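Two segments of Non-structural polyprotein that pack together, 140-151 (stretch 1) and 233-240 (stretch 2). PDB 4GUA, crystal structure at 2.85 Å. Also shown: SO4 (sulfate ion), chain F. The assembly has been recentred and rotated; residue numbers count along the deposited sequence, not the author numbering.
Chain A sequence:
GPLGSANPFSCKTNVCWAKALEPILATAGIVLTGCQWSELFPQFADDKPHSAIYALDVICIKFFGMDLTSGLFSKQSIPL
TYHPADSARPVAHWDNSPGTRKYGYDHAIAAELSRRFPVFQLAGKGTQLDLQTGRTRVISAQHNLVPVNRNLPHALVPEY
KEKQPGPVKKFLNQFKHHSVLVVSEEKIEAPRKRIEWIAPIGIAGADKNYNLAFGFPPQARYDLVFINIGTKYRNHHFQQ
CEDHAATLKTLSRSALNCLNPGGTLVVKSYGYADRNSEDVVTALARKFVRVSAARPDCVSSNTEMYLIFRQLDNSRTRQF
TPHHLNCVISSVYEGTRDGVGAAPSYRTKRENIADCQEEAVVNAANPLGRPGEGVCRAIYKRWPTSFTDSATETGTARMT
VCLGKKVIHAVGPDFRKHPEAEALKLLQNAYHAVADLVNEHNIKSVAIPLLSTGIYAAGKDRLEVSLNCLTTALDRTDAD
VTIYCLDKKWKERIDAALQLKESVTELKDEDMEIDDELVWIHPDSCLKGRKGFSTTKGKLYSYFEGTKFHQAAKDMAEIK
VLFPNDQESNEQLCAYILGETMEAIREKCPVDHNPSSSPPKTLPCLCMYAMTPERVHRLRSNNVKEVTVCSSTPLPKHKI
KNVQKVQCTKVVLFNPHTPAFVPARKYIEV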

ATOM      1  N   SER A 140      -6.530 -28.472  -5.897  1.00 58.81           N
ATOM      2  CA  SER A 140      -6.421 -28.691  -4.458  1.00 61.71           C
ATOM      3  C   SER A 140      -6.158 -27.382  -3.730  1.00 62.74           C
ATOM      4  O   SER A 140      -5.357 -26.565  -4.171  1.00 60.08           O
ATOM      5  CB  SER A 140      -5.290 -29.661  -4.143  1.00 63.24           C
ATOM      6  OG  SER A 140      -5.008 -29.657  -2.751  1.00 66.50           O
ATOM      7  N   ALA A 141      -6.834 -27.186  -2.607  1.00 66.35           N
ATOM      8  CA  ALA A 141      -6.656 -25.968  -1.831  1.00 65.58           C
ATOM      9  C   ALA A 141      -5.313 -25.951  -1.096  1.00 60.41           C
ATOM     10  O   ALA A 141      -4.913 -24.928  -0.547  1.00 57.52           O
ATOM     11  CB  ALA A 141      -7.799 -25.819  -0.836  1.00 61.20           C
ATOM     12  N   GLN A 142      -4.609 -27.077  -1.104  1.00 58.39           N
ATOM     13  CA  GLN A 142      -3.378 -27.210  -0.329  1.00 57.78           C
ATOM     14  C   GLN A 142      -2.113 -26.923  -1.127  1.00 59.80           C
ATOM     15  O   GLN A 142      -1.005 -27.052  -0.603  1.00 60.31           O
ATOM     16  CB  GLN A 142      -3.309 -28.609   0.274  1.00 58.43           C
ATOM     17  CG  GLN A 142      -4.412 -28.857   1.279  1.00 66.12           C
ATOM     18  CD  GLN A 142      -4.453 -30.281   1.761  1.00 72.67           C
ATOM     19  OE1 GLN A 142      -3.500 -30.777   2.356  1.00 75.28           O
ATOM     20  NE2 GLN A 142      -5.569 -30.949   1.517  1.00 78.46           N
ATOM     21  N   HIS A 143      -2.284 -26.512  -2.381  1.00 54.56           N
ATOM     22  CA  HIS A 143      -1.162 -26.266  -3.272  1.00 47.20           C
ATOM     23  C   HIS A 143      -1.278 -24.915  -3.961  1.00 50.43           C
ATOM     24  O   HIS A 143      -2.331 -24.289  -3.924  1.00 54.76           O
ATOM     25  CB  HIS A 143      -1.088 -27.385  -4.303  1.00 54.54           C
ATOM     26  CG  HIS A 143      -0.748 -28.714  -3.706  1.00 59.92           C
ATOM     27  ND1 HIS A 143       0.489 -29.302  -3.852  1.00 63.61           N
ATOM     28  CD2 HIS A 143      -1.477 -29.557  -2.939  1.00 63.26           C
ATOM     29  CE1 HIS A 143       0.503 -30.456  -3.210  1.00 66.55           C
ATOM     30  NE2 HIS A 143      -0.677 -30.633  -2.643  1.00 64.80           N
ATOM     31  N   ASN A 144      -0.189 -24.469  -4.588  1.00 54.79           N
ATOM     32  CA  ASN A 144      -0.120 -23.119  -5.136  1.00 52.29           C
ATOM     33  C   ASN A 144      -0.601 -22.100  -4.096  1.00 52.88           C
ATOM     34  O   ASN A 144      -1.465 -21.266  -4.374  1.00 42.35           O
ATOM     35  CB  ASN A 144      -0.931 -23.015  -6.424  1.00 56.24           C
ATOM     36  CG  ASN A 144      -0.199 -23.596  -7.620  1.00 57.11           C
ATOM     37  OD1 ASN A 144       0.920 -24.087  -7.494  1.00 58.40           O
ATOM     38  ND2 ASN A 144      -0.835 -23.546  -8.792  1.00 56.04           N
ATOM     39  N   LEU A 145      -0.015 -22.187  -2.900  1.00 56.09           N
ATOM     40  CA  LEU A 145      -0.385 -21.350  -1.764  1.00 53.98           C
ATOM     41  C   LEU A 145       0.089 -19.897  -1.895  1.00 53.07           C
ATOM     42  O   LEU A 145      -0.535 -18.987  -1.355  1.00 62.90           O
ATOM     43  CB  LEU A 145       0.136 -21.975  -0.459  1.00 52.98           C
ATOM     44  CG  LEU A 145      -0.397 -23.389  -0.159  1.00 51.09           C
ATOM     45  CD1 LEU A 145       0.227 -23.979   1.078  1.00 47.34           C
ATOM     46  CD2 LEU A 145      -1.898 -23.387   0.002  1.00 55.66           C
ATOM     47  N   VAL A 146       1.187 -19.671  -2.601  1.00 52.99           N
ATOM     48  CA  VAL A 146       1.634 -18.305  -2.841  1.00 53.94           C
ATOM     49  C   VAL A 146       1.744 -18.076  -4.342  1.00 55.85           C
ATOM     50  O   VAL A 146       2.298 -18.906  -5.068  1.00 56.59           O
ATOM     51  CB  VAL A 146       3.015 -18.040  -2.193  1.00 56.14           C
ATOM     52  CG1 VAL A 146       3.391 -16.583  -2.317  1.00 61.72           C
ATOM     53  CG2 VAL A 146       3.015 -18.444  -0.733  1.00 52.59           C
ATOM     54  N   PRO A 147       1.240 -16.933  -4.818  1.00 55.85           N
ATOM     55  CA  PRO A 147       1.372 -16.607  -6.240  1.00 57.83           C
ATOM     56  C   PRO A 147       2.816 -16.240  -6.548  1.00 63.83           C
ATOM     57  O   PRO A 147       3.371 -15.393  -5.849  1.00 68.24           O
ATOM     58  CB  PRO A 147       0.454 -15.397  -6.400  1.00 50.47           C
ATOM     59  CG  PRO A 147       0.513 -14.732  -5.074  1.00 51.31           C
ATOM     60  CD  PRO A 147       0.629 -15.833  -4.054  1.00 52.63           C
ATOM     61  N   VAL A 148       3.400 -16.804  -7.595  1.00 62.70           N
ATOM     62  CA  VAL A 148       4.833 -16.633  -7.808  1.00 67.68           C
ATOM     63  C   VAL A 148       5.161 -15.281  -8.437  1.00 68.02           C
ATOM     64  O   VAL A 148       6.302 -14.821  -8.378  1.00 71.86           O
ATOM     65  CB  VAL A 148       5.419 -17.767  -8.684  1.00 66.90           C
ATOM     66  CG1 VAL A 148       4.982 -17.611 -10.135  1.00 66.78           C
ATOM     67  CG2 VAL A 148       6.923 -17.775  -8.587  1.00 64.26           C
ATOM     68  N   ASN A 149       4.156 -14.632  -9.011  1.00 64.35           N
ATOM     69  CA  ASN A 149       4.382 -13.398  -9.754  1.00 56.45           C
ATOM     70  C   ASN A 149       4.237 -12.138  -8.913  1.00 55.16           C
ATOM     71  O   ASN A 149       4.391 -11.034  -9.430  1.00 55.46           O
ATOM     72  CB  ASN A 149       3.416 -13.313 -10.931  1.00 51.18           C
ATOM     73  CG  ASN A 149       1.978 -13.152 -10.488  1.00 56.60           C
ATOM     74  OD1 ASN A 149       1.502 -13.884  -9.618  1.00 55.00           O
ATOM     75  ND2 ASN A 149       1.286 -12.172 -11.059  1.00 57.85           N
ATOM     76  N   ARG A 150       3.958 -12.300  -7.622  1.00 55.36           N
ATOM     77  CA  ARG A 150       3.644 -11.164  -6.758  1.00 54.47           C
ATOM     78  C   ARG A 150       4.800 -10.768  -5.847  1.00 54.72           C
ATOM     79  O   ARG A 150       5.408 -11.612  -5.194  1.00 54.71           O
ATOM     80  CB  ARG A 150       2.414 -11.493  -5.899  1.00 54.35           C
ATOM     81  CG  ARG A 150       2.077 -10.447  -4.841  1.00 53.08           C
ATOM     82  CD  ARG A 150       0.627 -10.589  -4.374  1.00 58.37           C
ATOM     83  NE  ARG A 150       0.294  -9.683  -3.274  1.00 52.06           N
ATOM     84  CZ  ARG A 150      -0.031  -8.402  -3.427  1.00 46.94           C
ATOM     85  NH1 ARG A 150      -0.067  -7.854  -4.636  1.00 54.31           N
ATOM     86  NH2 ARG A 150      -0.312  -7.661  -2.373  1.00 46.06           N
ATOM     87  N   ASN A 151       5.099  -9.475  -5.796  1.00 55.09           N
ATOM     88  CA  ASN A 151       5.987  -8.966  -4.761  1.00 50.99           C
ATOM     89  C   ASN A 151       5.145  -8.694  -3.530  1.00 51.22           C
ATOM     90  O   ASN A 151       4.261  -7.844  -3.549  1.00 60.09           O
ATOM     91  CB  ASN A 151       6.706  -7.694  -5.215  1.00 48.18           C
ATOM     92  CG  ASN A 151       7.919  -7.985  -6.091  1.00 56.59           C
ATOM     93  OD1 ASN A 151       8.358  -9.137  -6.215  1.00 57.24           O
ATOM     94  ND2 ASN A 151       8.475  -6.937  -6.694  1.00 56.14           N
ATOM     95  N   TYR A 233      -7.327 -20.327  10.185  1.00 58.47           N
ATOM     96  CA  TYR A 233      -6.133 -20.677   9.433  1.00 56.78           C
ATOM     97  C   TYR A 233      -6.392 -22.003   8.747  1.00 61.29           C
ATOM     98  O   TYR A 233      -7.100 -22.842   9.301  1.00 64.40           O
ATOM     99  CB  TYR A 233      -4.931 -20.788  10.376  1.00 46.91           C
ATOM    100  CG  TYR A 233      -3.642 -21.077   9.668  1.00 51.05           C
ATOM    101  CD1 TYR A 233      -2.872 -20.049   9.143  1.00 52.76           C
ATOM    102  CD2 TYR A 233      -3.181 -22.379   9.524  1.00 56.35           C
ATOM    103  CE1 TYR A 233      -1.682 -20.311   8.479  1.00 48.77           C
ATOM    104  CE2 TYR A 233      -1.991 -22.649   8.864  1.00 51.11           C
ATOM    105  CZ  TYR A 233      -1.250 -21.612   8.343  1.00 48.45           C
ATOM    106  OH  TYR A 233      -0.070 -21.876   7.690  1.00 56.02           O
ATOM    107  N   ARG A 234      -5.882 -22.192   7.531  1.00 62.64           N
ATOM    108  CA  ARG A 234      -5.951 -23.522   6.945  1.00 62.78           C
ATOM    109  C   ARG A 234      -4.583 -24.049   6.551  1.00 62.83           C
ATOM    110  O   ARG A 234      -3.954 -24.781   7.313  1.00 63.92           O
ATOM    111  CB  ARG A 234      -6.858 -23.508   5.707  1.00 55.05           C
ATOM    112  CG  ARG A 234      -8.286 -23.167   6.010  1.00 48.92           C
ATOM    113  CD  ARG A 234      -8.944 -22.426   4.853  1.00 53.08           C
ATOM    114  NE  ARG A 234      -9.089 -23.255   3.660  1.00 51.75           N
ATOM    115  CZ  ARG A 234      -9.263 -22.780   2.429  1.00 54.73           C
ATOM    116  NH1 ARG A 234      -9.310 -21.472   2.209  1.00 54.63           N
ATOM    117  NH2 ARG A 234      -9.383 -23.619   1.407  1.00 53.91           N
ATOM    118  N   ASN A 235      -4.127 -23.673   5.359  1.00 60.93           N
ATOM    119  CA  ASN A 235      -2.851 -24.155   4.836  1.00 53.76           C
ATOM    120  C   ASN A 235      -1.691 -23.162   4.784  1.00 50.45           C
ATOM    121  O   ASN A 235      -0.562 -23.540   4.497  1.00 50.83           O
ATOM    122  CB  ASN A 235      -3.094 -24.756   3.457  1.00 51.09           C
ATOM    123  CG  ASN A 235      -4.113 -25.862   3.503  1.00 55.25           C
ATOM    124  OD1 ASN A 235      -3.936 -26.840   4.223  1.00 61.02           O
ATOM    125  ND2 ASN A 235      -5.217 -25.688   2.794  1.00 58.02           N
ATOM    126  N   HIS A 236      -1.947 -21.895   5.067  1.00 56.09           N
ATOM    127  CA  HIS A 236      -0.910 -20.901   4.851  1.00 52.14           C
ATOM    128  C   HIS A 236      -1.352 -19.488   5.226  1.00 55.99           C
ATOM    129  O   HIS A 236      -2.551 -19.183   5.266  1.00 59.04           O
ATOM    130  CB  HIS A 236      -0.505 -20.930   3.376  1.00 44.79           C
ATOM    131  CG  HIS A 236       0.879 -20.423   3.126  1.00 51.87           C
ATOM    132  ND1 HIS A 236       1.183 -19.082   3.133  1.00 54.67           N
ATOM    133  CD2 HIS A 236       2.041 -21.070   2.877  1.00 51.66           C
ATOM    134  CE1 HIS A 236       2.471 -18.919   2.893  1.00 49.79           C
ATOM    135  NE2 HIS A 236       3.015 -20.111   2.733  1.00 52.19           N
ATOM    136  N   HIS A 237      -0.362 -18.638   5.491  1.00 51.86           N
ATOM    137  CA  HIS A 237      -0.592 -17.261   5.888  1.00 45.86           C
ATOM    138  C   HIS A 237      -1.245 -16.494   4.743  1.00 47.79           C
ATOM    139  O   HIS A 237      -2.286 -15.874   4.913  1.00 52.47           O
ATOM    140  CB  HIS A 237       0.729 -16.602   6.279  1.00 46.96           C
ATOM    141  CG  HIS A 237       0.570 -15.245   6.889  1.00 52.23           C
ATOM    142  ND1 HIS A 237       1.639 -14.488   7.326  1.00 49.38           N
ATOM    143  CD2 HIS A 237      -0.538 -14.507   7.142  1.00 54.61           C
ATOM    144  CE1 HIS A 237       1.200 -13.344   7.813  1.00 51.22           C
ATOM    145  NE2 HIS A 237      -0.117 -13.329   7.716  1.00 60.16           N
ATOM    146  N   PHE A 238      -0.604 -16.500   3.584  1.00 46.72           N
ATOM    147  CA  PHE A 238      -1.214 -15.945   2.386  1.00 50.81           C
ATOM    148  C   PHE A 238      -2.665 -16.387   2.226  1.00 52.12           C
ATOM    149  O   PHE A 238      -3.534 -15.564   1.925  1.00 46.53           O
ATOM    150  CB  PHE A 238      -0.425 -16.345   1.137  1.00 44.27           C
ATOM    151  CG  PHE A 238      -0.817 -15.564  -0.079  1.00 46.10           C
ATOM    152  CD1 PHE A 238      -1.862 -15.992  -0.890  1.00 45.86           C
ATOM    153  CD2 PHE A 238      -0.174 -14.376  -0.389  1.00 49.01           C
ATOM    154  CE1 PHE A 238      -2.238 -15.260  -2.010  1.00 42.70           C
ATOM    155  CE2 PHE A 238      -0.543 -13.640  -1.501  1.00 49.49           C
ATOM    156  CZ  PHE A 238      -1.580 -14.081  -2.312  1.00 46.33           C
ATOM    157  N   GLN A 239      -2.937 -17.672   2.444  1.00 54.67           N
ATOM    158  CA  GLN A 239      -4.295 -18.188   2.293  1.00 50.56           C
ATOM    159  C   GLN A 239      -5.215 -17.582   3.333  1.00 45.67           C
ATOM    160  O   GLN A 239      -6.390 -17.360   3.076  1.00 41.31           O
ATOM    161  CB  GLN A 239      -4.329 -19.708   2.414  1.00 49.65           C
ATOM    162  CG  GLN A 239      -5.698 -20.313   2.154  1.00 47.49           C
ATOM    163  CD  GLN A 239      -5.629 -21.806   1.885  1.00 58.99           C
ATOM    164  OE1 GLN A 239      -5.372 -22.599   2.791  1.00 61.99           O
ATOM    165  NE2 GLN A 239      -5.855 -22.195   0.634  1.00 64.46           N
ATOM    166  N   GLN A 240      -4.683 -17.348   4.523  1.00 47.14           N
ATOM    167  CA  GLN A 240      -5.480 -16.766   5.585  1.00 51.44           C
ATOM    168  C   GLN A 240      -5.878 -15.340   5.209  1.00 51.64           C
ATOM    169  O   GLN A 240      -7.006 -14.924   5.454  1.00 51.99           O
ATOM    170  CB  GLN A 240      -4.714 -16.789   6.907  1.00 49.87           C
ATOM    171  CG  GLN A 240      -5.571 -16.446   8.103  1.00 50.51           C
ATOM    172  CD  GLN A 240      -4.916 -16.805   9.410  1.00 53.41           C
ATOM    173  OE1 GLN A 240      -3.696 -16.802   9.527  1.00 57.77           O
ATOM    174  NE2 GLN A 240      -5.727 -17.109  10.409  1.00 55.20           N
TER
HETATM  175  S   SO4 F1703       3.384 -10.247 -13.350  1.00117.83           S
HETATM  176  O1  SO4 F1703       4.816  -9.955 -13.367  1.00115.38           O
HETATM  177  O2  SO4 F1703       2.692  -9.367 -14.290  1.00117.33           O
HETATM  178  O3  SO4 F1703       3.171 -11.640 -13.749  1.00114.34           O
HETATM  179  O4  SO4 F1703       2.861 -10.015 -12.003  1.00119.43           O

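The segment 233-240 approaches 140-151 as a loop that turns into the start of a helix, whereas 140-151 is irregular for most of its length and opens with a type I turn from Ser140 to His143. Tyr233 takes no part in the contact, its side chain staying out of reach of the other segment. Contact begins with Arg234, whose CA-to-CB bond points toward the partner and whose guanidinium brings NH2 to 3.5 Å from Ala141 CB. This is a van der Waals approach to a methyl group; the hydrogen bonds of the guanidinium are made elsewhere in the structure.

Asn235 lies beside the turn, its CA 6.0 Å from that of Gln142. Its OD1 is 3.6 Å from Gln142 CG, so Gln142 meets the amide through the aliphatic part of its side chain. Asn235 ND2 lies 3.4 Å from Ala141 O, a carbonyl that also receives a clear hydrogen bond from Gln239. Asn235 also touches Leu145: its backbone O is 3.5 Å from Leu145 CD1, and its CB is 3.9 Å from Leu145 CD2. Leu145 thus packs against both backbone and side chain of this residue, and it has the largest area covered by the opposing segment.

His236 occupies the N-cap position of the helix that starts at His237. Its ND1 accepts a weak hydrogen bond from Phe238 N (3.2 Å, 134°), using the imidazole to satisfy a backbone NH that has no preceding helical turn to bond to. The same ring also carries apolar contacts, with CD2 3.9 Å from Leu145 CD1 and CE1 3.7 Å from Val146 CG2. The next residue, His237, makes no contact; its CA-to-CB bond points sideways and the end of its side chain leads away.

Phe238 points toward the other segment and buries more area there than any other residue of 233-240. Pro147 CD sits over one face of its ring, 3.5 Å from the centroid and 21° off the normal, a CH-pi arrangement in which the closest atoms are Pro147 CD and Phe238 CZ at 3.3 Å. The CH2 next to a proline nitrogen is relatively electron-poor, which suits it to an aromatic face. Arg150 CD lies at the edge of the ring, 4.4 Å from Phe238 CE2, while Leu145 O comes within 3.3 Å of Phe238 CD1. Val146 CG2 adds a looser apolar contact to Phe238 CB at 4.4 Å.

Gln239 supplies the hydrogen bond that joins the two segments, from its NE2 to Ala141 O (3.1 Å, 153°). The other end of the same amide is engaged locally: Gln239 OE1 accepts from Asn235 N at 3.0 Å and, weakly, from Asn235 ND2 at 3.1 Å. One side chain therefore ties the loop before the helix to the first helical turn while reaching across to the partner backbone. Gln240 closes the segment out of reach of the contact, its N bonded to His236 O at 2.9 Å.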